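Local structure of signal recognition particle 54 kDa protein (Aeropyrum pernix, 7EPK) at residues R327-Q332 against A375-M380. The protein is the multidomain SRP54 subunit of the archaeal signal recognition particle, joining a helical bundle and a P-loop GTPase domain to a helical signal peptide binding domain. Sequence-based numbering, arbitrary orientation.
Sequences RTIYRQ and AIIESM
Tyr-330 reaches across from one helix to lie against Ile-377 and Glu-378 of another, pairing helices 326-337 and 367-379 within the all-helical signal peptide binding domain of SRP54. The two short segments run roughly antiparallel, at 143°, and their axes come no closer than 10.4 Å. It is a compact example of how one tyrosine can serve both an apolar seam and its polar margin. Ile-377 meets the tyrosine with both branches: CG2 lies 3.8 Å from CD1 of Tyr-330, oblique to the ring, while the tip of the longer branch, CD1, lies 3.9 Å from Tyr-330 CB, at the base of the side chain. That same CD1 approaches CG2 of Ile-329 more loosely, at 4.4 Å. Leu-413 and Leu-385, from helices 409-423 and 382-386, also pack on Ile-377 and continue the apolar core. With CG of Tyr-330 anti to the backbone N, the ring extends past the isoleucine to the more exposed Glu-378. The glutamate chain, extended beyond CG, crosses the tyrosine side chain at about a right angle, while the planes of ring and carboxylate are inclined by 59°; its CG lies 3.7 Å from Tyr-330 CE1. The Tyr-330 hydroxyl donates a 2.7 Å hydrogen bond from OH to Glu-378 OE1, which sits at the ring edge and receives the bond on its anti side, 30° out of the carboxylate plane.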
ATOM      1  N   ARG A 327      -7.300  -3.610 -33.719  1.00 63.12           N
ATOM      2  CA  ARG A 327      -7.431  -2.968 -32.383  1.00 58.79           C
ATOM      3  C   ARG A 327      -8.455  -3.749 -31.569  1.00 61.97           C
ATOM      4  O   ARG A 327      -8.226  -3.911 -30.352  1.00 67.82           O
ATOM      5  CB  ARG A 327      -7.788  -1.488 -32.496  1.00 59.56           C
ATOM      6  CG  ARG A 327      -6.580  -0.626 -32.825  1.00 66.08           C
ATOM      7  CD  ARG A 327      -6.889   0.793 -33.272  1.00 64.08           C
ATOM      8  NE  ARG A 327      -5.647   1.522 -33.452  1.00 61.16           N
ATOM      9  CZ  ARG A 327      -5.571   2.826 -33.624  1.00 73.05           C
ATOM     10  NH1 ARG A 327      -4.392   3.405 -33.741  1.00 70.53           N
ATOM     11  NH2 ARG A 327      -6.675   3.553 -33.691  1.00 87.29           N
ATOM     12  N   THR A 328      -9.509  -4.245 -32.224  1.00 60.54           N
ATOM     13  CA  THR A 328     -10.550  -5.104 -31.599  1.00 56.85           C
ATOM     14  C   THR A 328      -9.880  -6.380 -31.113  1.00 56.36           C
ATOM     15  O   THR A 328     -10.002  -6.689 -29.927  1.00 56.20           O
ATOM     16  CB  THR A 328     -11.671  -5.429 -32.585  1.00 59.45           C
ATOM     17  OG1 THR A 328     -12.336  -4.206 -32.897  1.00 57.02           O
ATOM     18  CG2 THR A 328     -12.652  -6.446 -32.048  1.00 71.94           C
ATOM     19  N   ILE A 329      -9.180  -7.061 -32.023  1.00 61.76           N
ATOM     20  CA  ILE A 329      -8.457  -8.345 -31.755  1.00 63.40           C
ATOM     21  C   ILE A 329      -7.402  -8.117 -30.660  1.00 59.16           C
ATOM     22  O   ILE A 329      -7.289  -8.949 -29.736  1.00 54.27           O
ATOM     23  CB  ILE A 329      -7.829  -8.919 -33.043  1.00 56.15           C
ATOM     24  CG1 ILE A 329      -8.890  -9.184 -34.110  1.00 56.17           C
ATOM     25  CG2 ILE A 329      -7.007 -10.160 -32.726  1.00 51.36           C
ATOM     26  CD1 ILE A 329      -8.348  -9.840 -35.355  1.00 62.30           C
ATOM     27  N   TYR A 330      -6.647  -7.030 -30.749  1.00 53.46           N
ATOM     28  CA  TYR A 330      -5.623  -6.709 -29.731  1.00 58.15           C
ATOM     29  C   TYR A 330      -6.269  -6.589 -28.346  1.00 59.59           C
ATOM     30  O   TYR A 330      -5.680  -7.102 -27.389  1.00 57.41           O
ATOM     31  CB  TYR A 330      -4.896  -5.418 -30.076  1.00 61.06           C
ATOM     32  CG  TYR A 330      -3.763  -5.140 -29.133  1.00 61.58           C
ATOM     33  CD1 TYR A 330      -2.513  -5.678 -29.360  1.00 66.87           C
ATOM     34  CD2 TYR A 330      -3.945  -4.385 -27.995  1.00 62.30           C
ATOM     35  CE1 TYR A 330      -1.451  -5.421 -28.510  1.00 68.85           C
ATOM     36  CE2 TYR A 330      -2.897  -4.128 -27.129  1.00 66.78           C
ATOM     37  CZ  TYR A 330      -1.641  -4.643 -27.386  1.00 65.34           C
ATOM     38  OH  TYR A 330      -0.590  -4.386 -26.552  1.00 64.61           O
ATOM     39  N   ARG A 331      -7.423  -5.914 -28.248  1.00 61.06           N
ATOM     40  CA  ARG A 331      -8.140  -5.676 -26.970  1.00 62.69           C
ATOM     41  C   ARG A 331      -8.755  -6.998 -26.514  1.00 62.91           C
ATOM     42  O   ARG A 331      -8.752  -7.264 -25.284  1.00 62.45           O
ATOM     43  CB  ARG A 331      -9.230  -4.607 -27.117  1.00 71.61           C
ATOM     44  CG  ARG A 331      -8.703  -3.179 -27.148  1.00 81.02           C
ATOM     45  CD  ARG A 331      -9.817  -2.147 -27.055  1.00 92.16           C
ATOM     46  NE  ARG A 331      -9.359  -0.835 -27.513  1.00 96.27           N
ATOM     47  CZ  ARG A 331      -9.509  -0.353 -28.745  1.00 91.71           C
ATOM     48  NH1 ARG A 331      -9.025   0.840 -29.053  1.00 90.35           N
ATOM     49  NH2 ARG A 331     -10.144  -1.059 -29.667  1.00 94.05           N
ATOM     50  N   GLN A 332      -9.268  -7.768 -27.482  1.00 65.27           N
ATOM     51  CA  GLN A 332      -9.856  -9.116 -27.287  1.00 62.89           C
ATOM     52  C   GLN A 332      -8.803 -10.040 -26.667  1.00 56.68           C
ATOM     53  O   GLN A 332      -9.119 -10.664 -25.657  1.00 51.04           O
ATOM     54  CB  GLN A 332     -10.357  -9.666 -28.619  1.00 72.94           C
ATOM     55  CG  GLN A 332     -11.083 -11.000 -28.493  1.00 82.77           C
ATOM     56  CD  GLN A 332     -11.486 -11.517 -29.849  1.00 84.97           C
ATOM     57  OE1 GLN A 332     -12.234 -10.863 -30.579  1.00 84.37           O
ATOM     58  NE2 GLN A 332     -10.946 -12.674 -30.200  1.00 83.82           N
ATOM     59  N   ALA A 375       2.246  -9.357 -29.933  1.00 71.90           N
ATOM     60  CA  ALA A 375       3.592  -8.870 -30.344  1.00 69.77           C
ATOM     61  C   ALA A 375       3.555  -8.452 -31.814  1.00 65.57           C
ATOM     62  O   ALA A 375       4.099  -7.379 -32.141  1.00 55.84           O
ATOM     63  CB  ALA A 375       4.625  -9.949 -30.124  1.00 72.46           C
ATOM     64  N   ILE A 376       2.943  -9.308 -32.643  1.00 67.04           N
ATOM     65  CA  ILE A 376       2.707  -9.112 -34.106  1.00 65.81           C
ATOM     66  C   ILE A 376       2.037  -7.751 -34.318  1.00 58.11           C
ATOM     67  O   ILE A 376       2.584  -6.954 -35.069  1.00 52.88           O
ATOM     68  CB  ILE A 376       1.835 -10.249 -34.687  1.00 71.22           C
ATOM     69  CG1 ILE A 376       2.548 -11.605 -34.714  1.00 71.19           C
ATOM     70  CG2 ILE A 376       1.297  -9.861 -36.056  1.00 70.84           C
ATOM     71  CD1 ILE A 376       3.414 -11.826 -35.925  1.00 79.18           C
ATOM     72  N   ILE A 377       0.867  -7.539 -33.705  1.00 59.00           N
ATOM     73  CA  ILE A 377       0.029  -6.313 -33.870  1.00 57.36           C
ATOM     74  C   ILE A 377       0.877  -5.107 -33.450  1.00 57.77           C
ATOM     75  O   ILE A 377       0.880  -4.080 -34.150  1.00 58.79           O
ATOM     76  CB  ILE A 377      -1.287  -6.415 -33.067  1.00 57.66           C
ATOM     77  CG1 ILE A 377      -2.179  -7.558 -33.554  1.00 53.34           C
ATOM     78  CG2 ILE A 377      -2.053  -5.107 -33.123  1.00 61.64           C
ATOM     79  CD1 ILE A 377      -3.285  -7.886 -32.613  1.00 48.59           C
ATOM     80  N   GLU A 378       1.622  -5.237 -32.361  1.00 61.17           N
ATOM     81  CA  GLU A 378       2.445  -4.121 -31.829  1.00 61.79           C
ATOM     82  C   GLU A 378       3.500  -3.698 -32.862  1.00 61.19           C
ATOM     83  O   GLU A 378       3.942  -2.542 -32.785  1.00 63.29           O
ATOM     84  CB  GLU A 378       3.041  -4.515 -30.479  1.00 63.16           C
ATOM     85  CG  GLU A 378       2.016  -4.626 -29.365  1.00 67.28           C
ATOM     86  CD  GLU A 378       2.559  -5.236 -28.089  1.00 67.39           C
ATOM     87  OE1 GLU A 378       1.754  -5.631 -27.220  1.00 70.38           O
ATOM     88  OE2 GLU A 378       3.786  -5.312 -27.973  1.00 71.81           O
ATOM     89  N   SER A 379       3.890  -4.576 -33.795  1.00 74.52           N
ATOM     90  CA  SER A 379       4.973  -4.334 -34.800  1.00 77.72           C
ATOM     91  C   SER A 379       4.388  -3.825 -36.133  1.00 66.55           C
ATOM     92  O   SER A 379       5.146  -3.233 -36.918  1.00 75.33           O
ATOM     93  CB  SER A 379       5.855  -5.568 -35.000  1.00 79.41           C
ATOM     94  OG  SER A 379       6.545  -5.919 -33.803  1.00 79.53           O
ATOM     95  N   MET A 380       3.089  -4.006 -36.375  1.00 53.28           N
ATOM     96  CA  MET A 380       2.384  -3.420 -37.542  1.00 49.98           C
ATOM     97  C   MET A 380       2.413  -1.886 -37.448  1.00 50.96           C
ATOM     98  O   MET A 380       2.221  -1.380 -36.350  1.00 45.57           O
ATOM     99  CB  MET A 380       0.924  -3.867 -37.546  1.00 51.29           C
ATOM    100  CG  MET A 380       0.737  -5.356 -37.577  1.00 54.89           C
ATOM    101  SD  MET A 380      -0.995  -5.716 -37.867  1.00 59.32           S
ATOM    102  CE  MET A 380      -0.983  -7.474 -38.199  1.00 65.82           C
TER